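Local coordinates for flagellar regulatory protein C (PDB 4QHS), which hydrolyses ATP as a heptameric AAA+ domain and probably activates sigma-54-dependent transcription of flagellar genes, at residues Pro186-Cys189 against Glu190-Asp193; Leu237-Val240 against Val241-Leu245; Asp160-Gln163 against Tyr164-Gly168. All blocks are in the same frame, centred on the assembly; numbering follows the deposited sequence.

Interaction 1. Residues Pro186-Cys189 against Glu190-Asp193; sequences PALC and ERKD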
loop_
_atom_site.group_PDB
_atom_site.type_symbol
_atom_site.label_atom_id
_atom_site.label_comp_id
_atom_site.label_asym_id
_atom_site.label_seq_id
_atom_site.Cartn_x
_atom_site.Cartn_y
_atom_site.Cartn_z
ATOM N N PRO A 186 -31.235 -29.937 15.583
ATOM C CA PRO A 186 -30.058 -30.529 16.207
ATOM C C PRO A 186 -29.202 -31.429 15.324
ATOM O O PRO A 186 -29.590 -31.877 14.280
ATOM C CB PRO A 186 -30.672 -31.357 17.312
ATOM C CG PRO A 186 -31.946 -31.808 16.744
ATOM C CD PRO A 186 -32.389 -30.831 15.710
ATOM N N ALA A 187 -27.998 -31.677 15.785
ATOM C CA ALA A 187 -27.081 -32.499 15.052
ATOM C C ALA A 187 -27.514 -33.941 15.139
ATOM O O ALA A 187 -28.194 -34.313 16.059
ATOM C CB ALA A 187 -25.720 -32.334 15.589
ATOM N N LEU A 188 -27.122 -34.735 14.163
ATOM C CA LEU A 188 -27.535 -36.115 14.057
ATOM C C LEU A 188 -27.348 -36.946 15.313
ATOM O O LEU A 188 -28.179 -37.740 15.648
ATOM C CB LEU A 188 -26.798 -36.768 12.914
ATOM C CG LEU A 188 -27.596 -37.702 12.043
ATOM C CD1 LEU A 188 -28.989 -37.252 12.094
ATOM C CD2 LEU A 188 -27.083 -37.689 10.643
ATOM N N CYS A 189 -26.241 -36.776 15.996
ATOM C CA CYS A 189 -25.962 -37.589 17.149
ATOM C C CYS A 189 -26.885 -37.248 18.284
ATOM O O CYS A 189 -26.906 -37.914 19.297
ATOM C CB CYS A 189 -24.529 -37.403 17.595
ATOM S SG CYS A 189 -24.189 -35.843 18.328
ATOM N N GLU A 190 -27.657 -36.198 18.106
ATOM C CA GLU A 190 -28.559 -35.751 19.139
ATOM C C GLU A 190 -29.959 -36.169 18.783
ATOM O O GLU A 190 -30.904 -35.806 19.443
ATOM C CB GLU A 190 -28.463 -34.242 19.311
ATOM C CG GLU A 190 -27.097 -33.799 19.742
ATOM C CD GLU A 190 -27.037 -32.359 20.146
ATOM O OE1 GLU A 190 -28.049 -31.833 20.609
ATOM O OE2 GLU A 190 -25.965 -31.749 20.023
ATOM N N ARG A 191 -30.083 -36.950 17.730
ATOM C CA ARG A 191 -31.368 -37.488 17.369
ATOM C C ARG A 191 -31.204 -38.822 16.693
ATOM O O ARG A 191 -31.661 -39.044 15.605
ATOM C CB ARG A 191 -32.104 -36.527 16.476
ATOM C CG ARG A 191 -31.273 -35.902 15.421
ATOM C CD ARG A 191 -32.142 -35.185 14.463
ATOM N NE ARG A 191 -31.374 -34.544 13.427
ATOM C CZ ARG A 191 -31.671 -34.604 12.145
ATOM N NH1 ARG A 191 -32.722 -35.276 11.736
ATOM N NH2 ARG A 191 -30.899 -33.994 11.274
ATOM N N LYS A 192 -30.537 -39.720 17.378
ATOM C CA LYS A 192 -30.150 -40.977 16.814
ATOM C C LYS A 192 -31.286 -41.692 16.145
ATOM O O LYS A 192 -31.075 -42.442 15.242
ATOM C CB LYS A 192 -29.538 -41.851 17.897
ATOM C CG LYS A 192 -28.023 -41.804 17.965
ATOM C CD LYS A 192 -27.493 -42.259 19.306
ATOM C CE LYS A 192 -25.994 -42.156 19.364
ATOM N NZ LYS A 192 -25.406 -43.160 20.280
ATOM N N ASP A 193 -32.498 -41.445 16.596
ATOM C CA ASP A 193 -33.645 -42.190 16.121
ATOM C C ASP A 193 -34.060 -41.794 14.746
ATOM O O ASP A 193 -35.031 -42.295 14.240
ATOM C CB ASP A 193 -34.838 -42.018 17.047
ATOM C CG ASP A 193 -34.814 -42.962 18.218
ATOM O OD1 ASP A 193 -34.286 -44.069 18.113
ATOM O OD2 ASP A 193 -35.340 -42.592 19.265
#

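Interaction 2. Residues Leu237-Val240 against Val241-Leu245; sequences LDNV and VQRAL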
loop_
_atom_site.group_PDB
_atom_site.type_symbol
_atom_site.label_atom_id
_atom_site.label_comp_id
_atom_site.label_asym_id
_atom_site.label_seq_id
_atom_site.Cartn_x
_atom_site.Cartn_y
_atom_site.Cartn_z
ATOM N N LEU A 237 -23.581 -38.910 6.224
ATOM C CA LEU A 237 -24.396 -40.099 6.138
ATOM C C LEU A 237 -24.678 -40.392 4.698
ATOM O O LEU A 237 -24.601 -41.512 4.270
ATOM C CB LEU A 237 -25.687 -39.940 6.918
ATOM C CG LEU A 237 -26.710 -41.052 6.795
ATOM C CD1 LEU A 237 -26.140 -42.305 7.349
ATOM C CD2 LEU A 237 -27.936 -40.712 7.538
ATOM N N ASP A 238 -24.979 -39.355 3.956
ATOM C CA ASP A 238 -25.223 -39.506 2.560
ATOM C C ASP A 238 -24.025 -40.151 1.928
ATOM O O ASP A 238 -24.162 -41.054 1.157
ATOM C CB ASP A 238 -25.509 -38.175 1.911
ATOM C CG ASP A 238 -26.561 -38.266 0.866
ATOM O OD1 ASP A 238 -26.411 -39.057 -0.058
ATOM O OD2 ASP A 238 -27.553 -37.545 0.952
ATOM N N ASN A 239 -22.848 -39.697 2.282
ATOM C CA ASN A 239 -21.657 -40.306 1.764
ATOM C C ASN A 239 -21.559 -41.784 2.073
ATOM O O ASN A 239 -21.256 -42.561 1.211
ATOM C CB ASN A 239 -20.417 -39.605 2.284
ATOM C CG ASN A 239 -19.954 -38.510 1.389
ATOM O OD1 ASN A 239 -20.638 -38.121 0.476
ATOM N ND2 ASN A 239 -18.784 -38.003 1.655
ATOM N N VAL A 240 -21.782 -42.150 3.319
ATOM C CA VAL A 240 -21.578 -43.500 3.752
ATOM C C VAL A 240 -22.570 -44.416 3.057
ATOM O O VAL A 240 -22.235 -45.471 2.595
ATOM C CB VAL A 240 -21.725 -43.572 5.261
ATOM C CG1 VAL A 240 -21.827 -44.978 5.729
ATOM C CG2 VAL A 240 -20.592 -42.878 5.927
ATOM N N VAL A 241 -23.804 -43.978 2.966
ATOM C CA VAL A 241 -24.821 -44.768 2.344
ATOM C C VAL A 241 -24.565 -44.988 0.884
ATOM O O VAL A 241 -24.688 -46.069 0.403
ATOM C CB VAL A 241 -26.171 -44.143 2.521
ATOM C CG1 VAL A 241 -27.182 -44.937 1.791
ATOM C CG2 VAL A 241 -26.517 -44.101 3.958
ATOM N N GLN A 242 -24.197 -43.944 0.185
ATOM C CA GLN A 242 -23.870 -44.046 -1.220
ATOM C C GLN A 242 -22.680 -44.950 -1.454
ATOM O O GLN A 242 -22.683 -45.741 -2.351
ATOM C CB GLN A 242 -23.544 -42.674 -1.770
ATOM C CG GLN A 242 -24.500 -42.163 -2.761
ATOM C CD GLN A 242 -24.054 -40.860 -3.373
ATOM O OE1 GLN A 242 -24.464 -39.812 -2.942
ATOM N NE2 GLN A 242 -23.209 -40.927 -4.383
ATOM N N ARG A 243 -21.666 -44.803 -0.632
ATOM C CA ARG A 243 -20.524 -45.661 -0.680
ATOM C C ARG A 243 -20.961 -47.098 -0.467
ATOM O O ARG A 243 -20.533 -47.993 -1.152
ATOM C CB ARG A 243 -19.522 -45.248 0.392
ATOM C CG ARG A 243 -18.241 -45.966 0.388
ATOM C CD ARG A 243 -17.415 -45.578 1.555
ATOM N NE ARG A 243 -17.111 -44.168 1.535
ATOM C CZ ARG A 243 -17.412 -43.312 2.491
ATOM N NH1 ARG A 243 -18.023 -43.700 3.576
ATOM N NH2 ARG A 243 -17.100 -42.058 2.352
ATOM N N ALA A 244 -21.825 -47.301 0.502
ATOM C CA ALA A 244 -22.290 -48.620 0.810
ATOM C C ALA A 244 -22.972 -49.266 -0.371
ATOM O O ALA A 244 -22.701 -50.382 -0.675
ATOM C CB ALA A 244 -23.188 -48.578 1.965
ATOM N N LEU A 245 -23.847 -48.549 -1.042
ATOM C CA LEU A 245 -24.486 -49.074 -2.216
ATOM C C LEU A 245 -23.481 -49.471 -3.284
ATOM O O LEU A 245 -23.689 -50.412 -3.988
ATOM C CB LEU A 245 -25.473 -48.081 -2.782
ATOM C CG LEU A 245 -26.753 -47.875 -2.009
ATOM C CD1 LEU A 245 -27.643 -46.842 -2.632
ATOM C CD2 LEU A 245 -27.463 -49.166 -1.950
#

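Interaction 3. Residues Asp160-Gln163 against Tyr164-Gly168; sequences DLKQ and YVQAG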
loop_
_atom_site.group_PDB
_atom_site.type_symbol
_atom_site.label_atom_id
_atom_site.label_comp_id
_atom_site.label_asym_id
_atom_site.label_seq_id
_atom_site.Cartn_x
_atom_site.Cartn_y
_atom_site.Cartn_z
ATOM N N ASP A 160 -24.273 -19.243 15.974
ATOM C CA ASP A 160 -24.995 -18.521 17.004
ATOM C C ASP A 160 -25.019 -17.087 16.613
ATOM O O ASP A 160 -24.009 -16.452 16.632
ATOM C CB ASP A 160 -24.268 -18.688 18.336
ATOM C CG ASP A 160 -24.918 -17.945 19.483
ATOM O OD1 ASP A 160 -25.780 -17.113 19.268
ATOM O OD2 ASP A 160 -24.551 -18.192 20.628
ATOM N N LEU A 161 -26.186 -16.587 16.251
ATOM C CA LEU A 161 -26.309 -15.256 15.690
ATOM C C LEU A 161 -26.315 -14.177 16.736
ATOM O O LEU A 161 -25.872 -13.097 16.505
ATOM C CB LEU A 161 -27.564 -15.138 14.835
ATOM C CG LEU A 161 -27.595 -15.640 13.402
ATOM C CD1 LEU A 161 -28.921 -15.312 12.805
ATOM C CD2 LEU A 161 -26.518 -15.059 12.576
ATOM N N LYS A 162 -26.843 -14.477 17.892
ATOM C CA LYS A 162 -26.768 -13.547 19.018
ATOM C C LYS A 162 -25.302 -13.202 19.349
ATOM O O LYS A 162 -24.962 -12.037 19.572
ATOM C CB LYS A 162 -27.488 -14.140 20.229
ATOM C CG LYS A 162 -27.376 -13.350 21.525
ATOM C CD LYS A 162 -28.240 -14.000 22.615
ATOM C CE LYS A 162 -27.987 -13.409 24.002
ATOM N NZ LYS A 162 -28.492 -12.009 24.137
ATOM N N GLN A 163 -24.423 -14.201 19.347
ATOM C CA GLN A 163 -23.025 -13.924 19.656
ATOM C C GLN A 163 -22.357 -13.181 18.493
ATOM O O GLN A 163 -21.528 -12.294 18.709
ATOM C CB GLN A 163 -22.287 -15.219 20.025
ATOM C CG GLN A 163 -22.729 -15.703 21.429
ATOM C CD GLN A 163 -21.898 -16.836 22.027
ATOM O OE1 GLN A 163 -21.170 -16.639 23.011
ATOM N NE2 GLN A 163 -22.044 -18.036 21.471
ATOM N N TYR A 164 -22.770 -13.512 17.272
ATOM C CA TYR A 164 -22.301 -12.840 16.069
ATOM C C TYR A 164 -22.669 -11.346 16.103
ATOM O O TYR A 164 -21.893 -10.486 15.673
ATOM C CB TYR A 164 -22.885 -13.530 14.821
ATOM C CG TYR A 164 -21.935 -13.579 13.644
ATOM C CD1 TYR A 164 -20.598 -13.919 13.817
ATOM C CD2 TYR A 164 -22.374 -13.293 12.355
ATOM C CE1 TYR A 164 -19.720 -13.959 12.738
ATOM C CE2 TYR A 164 -21.513 -13.339 11.274
ATOM C CZ TYR A 164 -20.186 -13.670 11.466
ATOM O OH TYR A 164 -19.327 -13.706 10.383
ATOM N N VAL A 165 -23.851 -11.042 16.625
ATOM C CA VAL A 165 -24.220 -9.664 16.938
ATOM C C VAL A 165 -23.238 -9.050 17.935
ATOM O O VAL A 165 -22.731 -7.947 17.728
ATOM C CB VAL A 165 -25.632 -9.579 17.536
ATOM C CG1 VAL A 165 -25.899 -8.195 18.124
ATOM C CG2 VAL A 165 -26.667 -9.953 16.498
ATOM N N GLN A 166 -22.972 -9.776 19.015
ATOM C CA GLN A 166 -22.094 -9.277 20.067
ATOM C C GLN A 166 -20.645 -9.109 19.598
ATOM O O GLN A 166 -19.898 -8.331 20.163
ATOM C CB GLN A 166 -22.135 -10.204 21.284
ATOM C CG GLN A 166 -23.415 -10.114 22.077
ATOM C CD GLN A 166 -23.547 -11.247 23.090
ATOM O OE1 GLN A 166 -23.112 -12.375 22.834
ATOM N NE2 GLN A 166 -24.144 -10.950 24.250
ATOM N N ALA A 167 -20.266 -9.855 18.568
ATOM C CA ALA A 167 -18.946 -9.733 17.954
ATOM C C ALA A 167 -18.882 -8.575 16.942
ATOM O O ALA A 167 -17.849 -8.359 16.310
ATOM C CB ALA A 167 -18.554 -11.055 17.266
ATOM N N GLY A 168 -19.983 -7.837 16.800
ATOM C CA GLY A 168 -20.064 -6.737 15.845
ATOM C C GLY A 168 -20.018 -7.135 14.373
ATOM O O GLY A 168 -19.585 -6.361 13.531
#

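Interaction 1. Residues Pro186-Cys189 against Glu190-Asp193
Pro186, Ala187 and Leu188 meet Glu190 and Arg191 round a short 3-10 turn, in the loop that leads from the edge strand 182-184 of the parallel AAA+ sheet to helix 195-208 of the lid. Two i to i+3 backbone bonds make the turn. Glu190 N donates to Ala187 O at 2.8 Å, and Arg191 N to Leu188 O at 2.9 Å. Arg191 then folds back over the turn. Its CG sits between the backbone N and the carbonyl carbon (chi1 43°), and the chain runs straight on to NE. The side chains of Arg191 and Pro186 cross at about a right angle, with Arg191 CD 4.1 Å from Pro186 CG. The same course brings Arg191 NE to Pro186 O, a weak bond of 3.3 Å that meets the guanidinium at its edge. Arg191 NH1 also forms a salt bridge to Asp194. Ala187 touches Pro46 of the core, while Leu188 is buried against Trp230 and Val234 of the lid, so the turn joins the core to the lid. Leu188 CD1 lies over the centre of one guanidinium face, 3.8 Å from Arg191 CZ.

Interaction 2. Residues Leu237-Val240 against Val241-Leu245
Val240 and Arg243 meet one turn apart on helix 233-247 of the AAA+ lid, and their side chains run at a slant to each other. Arg243 leaves the helix with CG opposite the backbone N (chi1 -175°). Its chain bends at chi3 (-61°), which turns the guanidinium back over the preceding turn. Arg243 NH1 then lies 3.6 Å from Val240 CG2. One guanidinium face has Asn239 O over its centre, 4.1 Å from Arg243 CZ. That oxygen is already used by the helix, accepting from Arg243 N at 2.9 Å. On another side of the helix, Leu237 slants across Val241, with Leu237 CD1 3.9 Å from Val241 CG2. This apolar pair packs on Leu202 and Ile203 of helix 195-208. Asp238 and Gln242 come near each other with carboxylate and amide planes almost perpendicular, 87° apart. Asp238 OD1 and Gln242 OE1 are 3.6 Å apart. The polar ends of Asn239 and Arg243 reach a neighbouring subunit. Asn239 ND2 donates to Tyr176 O there. Arg243 NH2 donates to Asn179 O and NE, weakly, to Val180 O. Tyr176 is in the last turn of helix 172-178 of that subunit, and Asn179 and Val180 follow the helix. The positive guanidinium is probably well matched to these carbonyls, and the lid helix contributes polar bonds to the subunit interface.

Interaction 3. Residues Asp160-Gln163 against Tyr164-Gly168
Gln163, Tyr164 and Gln166 carry most of this contact, which spans the short surface helix 161-166 from its N-cap to its C-terminal end. Gln163 reaches back to the cap residue twice. Its backbone N bonds to Asp160 OD1 at 3.2 Å, coming from above the carboxylate plane. Its side-chain NE2 makes a weak bond to Asp160 OD2. Gln163 also looks forward, because Gln166 OE1 lies 3.6 Å from Gln163 CG. The two chains cross at a slant and their amide planes are 61° apart. Gln166 has CG opposite its carbonyl carbon (chi1 -73°), which lays CG 3.5 Å from Lys162 O. Tyr164 presses on the first turn through CB, 3.5 Å from Leu161 O, while its ring leads away to meet the His169 ring and Phe170. The main chain follows the i to i+4 pattern, as in Val165 N to Leu161 O at 2.9 Å and Ala167 N to Gln163 O at 2.7 Å. Gly168 then closes the helix in a Schellman motif with positive phi. On the inner side, Leu161 and Val165 pack on Tyr175 of helix 172-178. Both ends of the helix are thus closed by local bonds. The Asp160 carboxylate, set at the N-terminus, would probably also interact favourably with the helix dipole.

Overall arrangement
Interaction 3 lies in the AAA+ core, interaction 2 in the lid, and interaction 1 at the passage between them. The centres of interactions 1 and 2 are about 18 Å apart, and their nearest atoms about 4 Å. Trp230 links them, touched by Leu188 in one and Leu237 in the other. Interactions 1 and 3 are about 25 Å apart between centres, and interactions 2 and 3 about 36 Å. Helix 172-178 nevertheless relates the last two. In its own chain it packs against Leu161, Lys162 and Val165, while its copy in a neighbouring subunit receives Asn239. Interaction 1 borders the ATPase site region: Ala187 packs on Pro46 of the P-loop sequence, here without nucleotide.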